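Nucleoporin nup120 (Schizosaccharomyces pombe, PDB 4GQ2) serves as a structural component of the nuclear pore complex and may help dock nuclear transport factors that associate only transiently. Local coordinates at residues A[900-908]-A[938-948]. Residues are numbered along the deposited sequence; the frame is centred on the assembly and turned at random.
Sequences YLHLSKKLF and ITHETLKTACA
Helices 900-908 and 938-948 run side by side in the same general direction, their axes 10.8 Å apart at closest and inclined by 27°, with L901 facing I938 at one end and F908 facing T945 at the other. E941 fills the middle of the interface. The bend at its chi2 (-76°) turns the carboxylate against the flank of K905, whose CG is 3.6 Å from E941 CD, while CB and CG lie against L901, with L901 CD2 3.6 Å from E941 CG. K905 NZ stays 4.3 Å from E941 OE1, longer than a salt bridge. S904 OG lies 3.1 Å from E941 OE2 but is hydrogen-bonded to the carbonyl of A916 on helix 913-925. That intervening helix joins the pair into an up-and-down helical stack, consistent with the HEAT-repeat assignment of this C-terminal region. With CG anti to the backbone N (chi1 -180°), F908 reaches across to the second helix. The K944 side chain crosses that of F908 at about a right angle, with K944 NZ 3.4 Å from F908 CE2, while T945 CG2 lies 4.0 Å from F908 CD1 and A948 CB packs near F908 CE1. Replacing this phenylalanine by an alanine is likely to open a gap beside T945 and A948 and leave the K944 chain without its aromatic neighbour. L901 CG meets I938 CG1 at 4.1 Å, and I886 of helix 881-889 touches L901 and K905.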
loop_
_atom_site.group_PDB
_atom_site.type_symbol
_atom_site.label_atom_id
_atom_site.label_comp_id
_atom_site.label_asym_id
_atom_site.label_seq_id
_atom_site.Cartn_x
_atom_site.Cartn_y
_atom_site.Cartn_z
ATOM N N TYR A 900 -36.337 -6.183 -3.274
ATOM C CA TYR A 900 -36.547 -5.536 -4.577
ATOM C C TYR A 900 -37.002 -4.071 -4.463
ATOM O O TYR A 900 -36.606 -3.233 -5.285
ATOM C CB TYR A 900 -37.511 -6.342 -5.455
ATOM C CG TYR A 900 -36.946 -7.647 -5.992
ATOM C CD1 TYR A 900 -35.603 -7.760 -6.359
ATOM C CD2 TYR A 900 -37.765 -8.762 -6.159
ATOM C CE1 TYR A 900 -35.089 -8.953 -6.857
ATOM C CE2 TYR A 900 -37.263 -9.954 -6.659
ATOM C CZ TYR A 900 -35.925 -10.045 -7.003
ATOM O OH TYR A 900 -35.427 -11.227 -7.495
ATOM N N LEU A 901 -37.820 -3.769 -3.448
ATOM C CA LEU A 901 -38.184 -2.384 -3.121
ATOM C C LEU A 901 -36.942 -1.576 -2.744
ATOM O O LEU A 901 -36.736 -0.463 -3.241
ATOM C CB LEU A 901 -39.185 -2.322 -1.960
ATOM C CG LEU A 901 -40.273 -1.229 -1.917
ATOM C CD1 LEU A 901 -40.634 -0.882 -0.473
ATOM C CD2 LEU A 901 -39.943 0.042 -2.695
ATOM N N HIS A 902 -36.124 -2.134 -1.854
ATOM C CA HIS A 902 -34.884 -1.482 -1.467
ATOM C C HIS A 902 -33.999 -1.209 -2.654
ATOM O O HIS A 902 -33.480 -0.108 -2.809
ATOM C CB HIS A 902 -34.133 -2.313 -0.449
ATOM C CG HIS A 902 -32.751 -1.798 -0.167
ATOM N ND1 HIS A 902 -31.645 -2.501 -0.461
ATOM C CD2 HIS A 902 -32.320 -0.592 0.374
ATOM C CE1 HIS A 902 -30.563 -1.790 -0.111
ATOM N NE2 HIS A 902 -30.975 -0.621 0.396
ATOM N N LEU A 903 -33.827 -2.213 -3.503
ATOM C CA LEU A 903 -33.042 -2.061 -4.719
ATOM C C LEU A 903 -33.583 -0.963 -5.614
ATOM O O LEU A 903 -32.823 -0.122 -6.096
ATOM C CB LEU A 903 -32.967 -3.380 -5.482
ATOM C CG LEU A 903 -32.129 -4.441 -4.774
ATOM C CD1 LEU A 903 -31.753 -5.537 -5.758
ATOM C CD2 LEU A 903 -30.890 -3.816 -4.161
ATOM N N SER A 904 -34.898 -0.958 -5.810
ATOM C CA SER A 904 -35.556 0.077 -6.601
ATOM C C SER A 904 -35.168 1.480 -6.139
ATOM O O SER A 904 -34.725 2.301 -6.947
ATOM C CB SER A 904 -37.072 -0.090 -6.545
ATOM O OG SER A 904 -37.695 0.872 -7.369
ATOM N N LYS A 905 -35.314 1.738 -4.840
ATOM C CA LYS A 905 -34.998 3.048 -4.259
ATOM C C LYS A 905 -33.504 3.355 -4.376
ATOM O O LYS A 905 -33.115 4.521 -4.473
ATOM C CB LYS A 905 -35.427 3.123 -2.781
ATOM C CG LYS A 905 -36.925 3.000 -2.527
ATOM C CD LYS A 905 -37.225 2.614 -1.082
ATOM C CE LYS A 905 -37.661 3.804 -0.235
ATOM N NZ LYS A 905 -39.114 4.096 -0.407
ATOM N N LYS A 906 -32.677 2.308 -4.362
ATOM C CA LYS A 906 -31.228 2.477 -4.414
ATOM C C LYS A 906 -30.759 2.809 -5.828
ATOM O O LYS A 906 -29.952 3.712 -6.019
ATOM C CB LYS A 906 -30.498 1.240 -3.877
ATOM C CG LYS A 906 -29.051 1.497 -3.485
ATOM C CD LYS A 906 -28.981 2.184 -2.132
ATOM C CE LYS A 906 -27.656 2.887 -1.924
ATOM N NZ LYS A 906 -27.818 3.986 -0.934
ATOM N N LEU A 907 -31.270 2.085 -6.817
ATOM C CA LEU A 907 -30.962 2.408 -8.202
ATOM C C LEU A 907 -31.471 3.807 -8.540
ATOM O O LEU A 907 -30.861 4.517 -9.341
ATOM C CB LEU A 907 -31.554 1.368 -9.154
ATOM C CG LEU A 907 -30.800 0.064 -9.467
ATOM C CD1 LEU A 907 -29.347 0.305 -9.861
ATOM C CD2 LEU A 907 -30.881 -0.928 -8.319
ATOM N N PHE A 908 -32.575 4.195 -7.895
ATOM C CA PHE A 908 -33.216 5.492 -8.110
ATOM C C PHE A 908 -32.325 6.654 -7.674
ATOM O O PHE A 908 -32.238 7.664 -8.373
ATOM C CB PHE A 908 -34.577 5.553 -7.391
ATOM C CG PHE A 908 -35.307 6.858 -7.573
ATOM C CD1 PHE A 908 -36.094 7.083 -8.704
ATOM C CD2 PHE A 908 -35.206 7.871 -6.616
ATOM C CE1 PHE A 908 -36.764 8.286 -8.876
ATOM C CE2 PHE A 908 -35.871 9.078 -6.787
ATOM C CZ PHE A 908 -36.656 9.285 -7.916
ATOM N N ILE A 938 -45.101 0.004 -2.718
ATOM C CA ILE A 938 -44.550 -0.474 -3.987
ATOM C C ILE A 938 -45.126 0.281 -5.186
ATOM O O ILE A 938 -44.372 0.716 -6.057
ATOM C CB ILE A 938 -44.744 -2.002 -4.161
ATOM C CG1 ILE A 938 -43.808 -2.764 -3.215
ATOM C CG2 ILE A 938 -44.505 -2.432 -5.610
ATOM C CD1 ILE A 938 -44.052 -4.257 -3.152
ATOM N N THR A 939 -46.451 0.434 -5.232
ATOM C CA THR A 939 -47.101 1.133 -6.347
ATOM C C THR A 939 -46.731 2.608 -6.328
ATOM O O THR A 939 -46.622 3.240 -7.386
ATOM C CB THR A 939 -48.637 0.990 -6.348
ATOM O OG1 THR A 939 -49.187 1.696 -5.231
ATOM C CG2 THR A 939 -49.062 -0.478 -6.295
ATOM N N HIS A 940 -46.543 3.148 -5.123
ATOM C CA HIS A 940 -45.975 4.488 -4.946
ATOM C C HIS A 940 -44.633 4.577 -5.624
ATOM O O HIS A 940 -44.409 5.472 -6.445
ATOM C CB HIS A 940 -45.841 4.822 -3.465
ATOM C CG HIS A 940 -47.123 5.308 -2.824
ATOM N ND1 HIS A 940 -47.136 5.995 -1.668
ATOM C CD2 HIS A 940 -48.454 5.197 -3.229
ATOM C CE1 HIS A 940 -48.405 6.294 -1.339
ATOM N NE2 HIS A 940 -49.208 5.808 -2.297
ATOM N N GLU A 941 -43.738 3.641 -5.307
ATOM C CA GLU A 941 -42.419 3.605 -5.939
ATOM C C GLU A 941 -42.465 3.381 -7.450
ATOM O O GLU A 941 -41.699 4.006 -8.185
ATOM C CB GLU A 941 -41.487 2.593 -5.262
ATOM C CG GLU A 941 -40.532 3.228 -4.258
ATOM C CD GLU A 941 -39.375 3.973 -4.911
ATOM O OE1 GLU A 941 -39.142 5.147 -4.548
ATOM O OE2 GLU A 941 -38.689 3.389 -5.777
ATOM N N THR A 942 -43.359 2.509 -7.916
ATOM C CA THR A 942 -43.522 2.314 -9.359
ATOM C C THR A 942 -43.790 3.643 -10.075
ATOM O O THR A 942 -43.125 3.959 -11.068
ATOM C CB THR A 942 -44.634 1.300 -9.697
ATOM O OG1 THR A 942 -44.351 0.051 -9.060
ATOM C CG2 THR A 942 -44.714 1.077 -11.204
ATOM N N LEU A 943 -44.756 4.411 -9.564
ATOM C CA LEU A 943 -45.097 5.715 -10.136
ATOM C C LEU A 943 -43.853 6.583 -10.207
ATOM O O LEU A 943 -43.435 7.007 -11.288
ATOM C CB LEU A 943 -46.185 6.425 -9.312
ATOM C CG LEU A 943 -47.626 5.899 -9.350
ATOM C CD1 LEU A 943 -48.500 6.681 -8.375
ATOM C CD2 LEU A 943 -48.214 5.942 -10.757
ATOM N N LYS A 944 -43.262 6.812 -9.039
ATOM C CA LYS A 944 -42.042 7.593 -8.881
ATOM C C LYS A 944 -40.928 7.180 -9.856
ATOM O O LYS A 944 -40.186 8.034 -10.352
ATOM C CB LYS A 944 -41.567 7.471 -7.431
ATOM C CG LYS A 944 -40.516 8.471 -6.990
ATOM C CD LYS A 944 -40.372 8.435 -5.473
ATOM C CE LYS A 944 -38.998 8.898 -5.017
ATOM N NZ LYS A 944 -38.708 10.298 -5.433
ATOM N N THR A 945 -40.825 5.882 -10.141
ATOM C CA THR A 945 -39.732 5.367 -10.968
ATOM C C THR A 945 -40.036 5.396 -12.469
ATOM O O THR A 945 -39.194 5.832 -13.262
ATOM C CB THR A 945 -39.276 3.959 -10.524
ATOM O OG1 THR A 945 -40.393 3.065 -10.515
ATOM C CG2 THR A 945 -38.663 4.019 -9.131
ATOM N N ALA A 946 -41.232 4.937 -12.846
ATOM C CA ALA A 946 -41.706 4.994 -14.235
ATOM C C ALA A 946 -41.658 6.417 -14.787
ATOM O O ALA A 946 -41.181 6.643 -15.906
ATOM C CB ALA A 946 -43.117 4.431 -14.345
ATOM N N CYS A 947 -42.144 7.365 -13.984
ATOM C CA CYS A 947 -42.176 8.783 -14.346
ATOM C C CYS A 947 -40.779 9.344 -14.618
ATOM O O CYS A 947 -40.593 10.153 -15.530
ATOM C CB CYS A 947 -42.884 9.593 -13.252
ATOM S SG CYS A 947 -42.782 11.396 -13.398
ATOM N N ALA A 948 -39.801 8.896 -13.838
ATOM C CA ALA A 948 -38.432 9.382 -13.966
ATOM C C ALA A 948 -37.715 8.800 -15.185
ATOM O O ALA A 948 -36.782 9.409 -15.709
ATOM C CB ALA A 948 -37.653 9.093 -12.693
#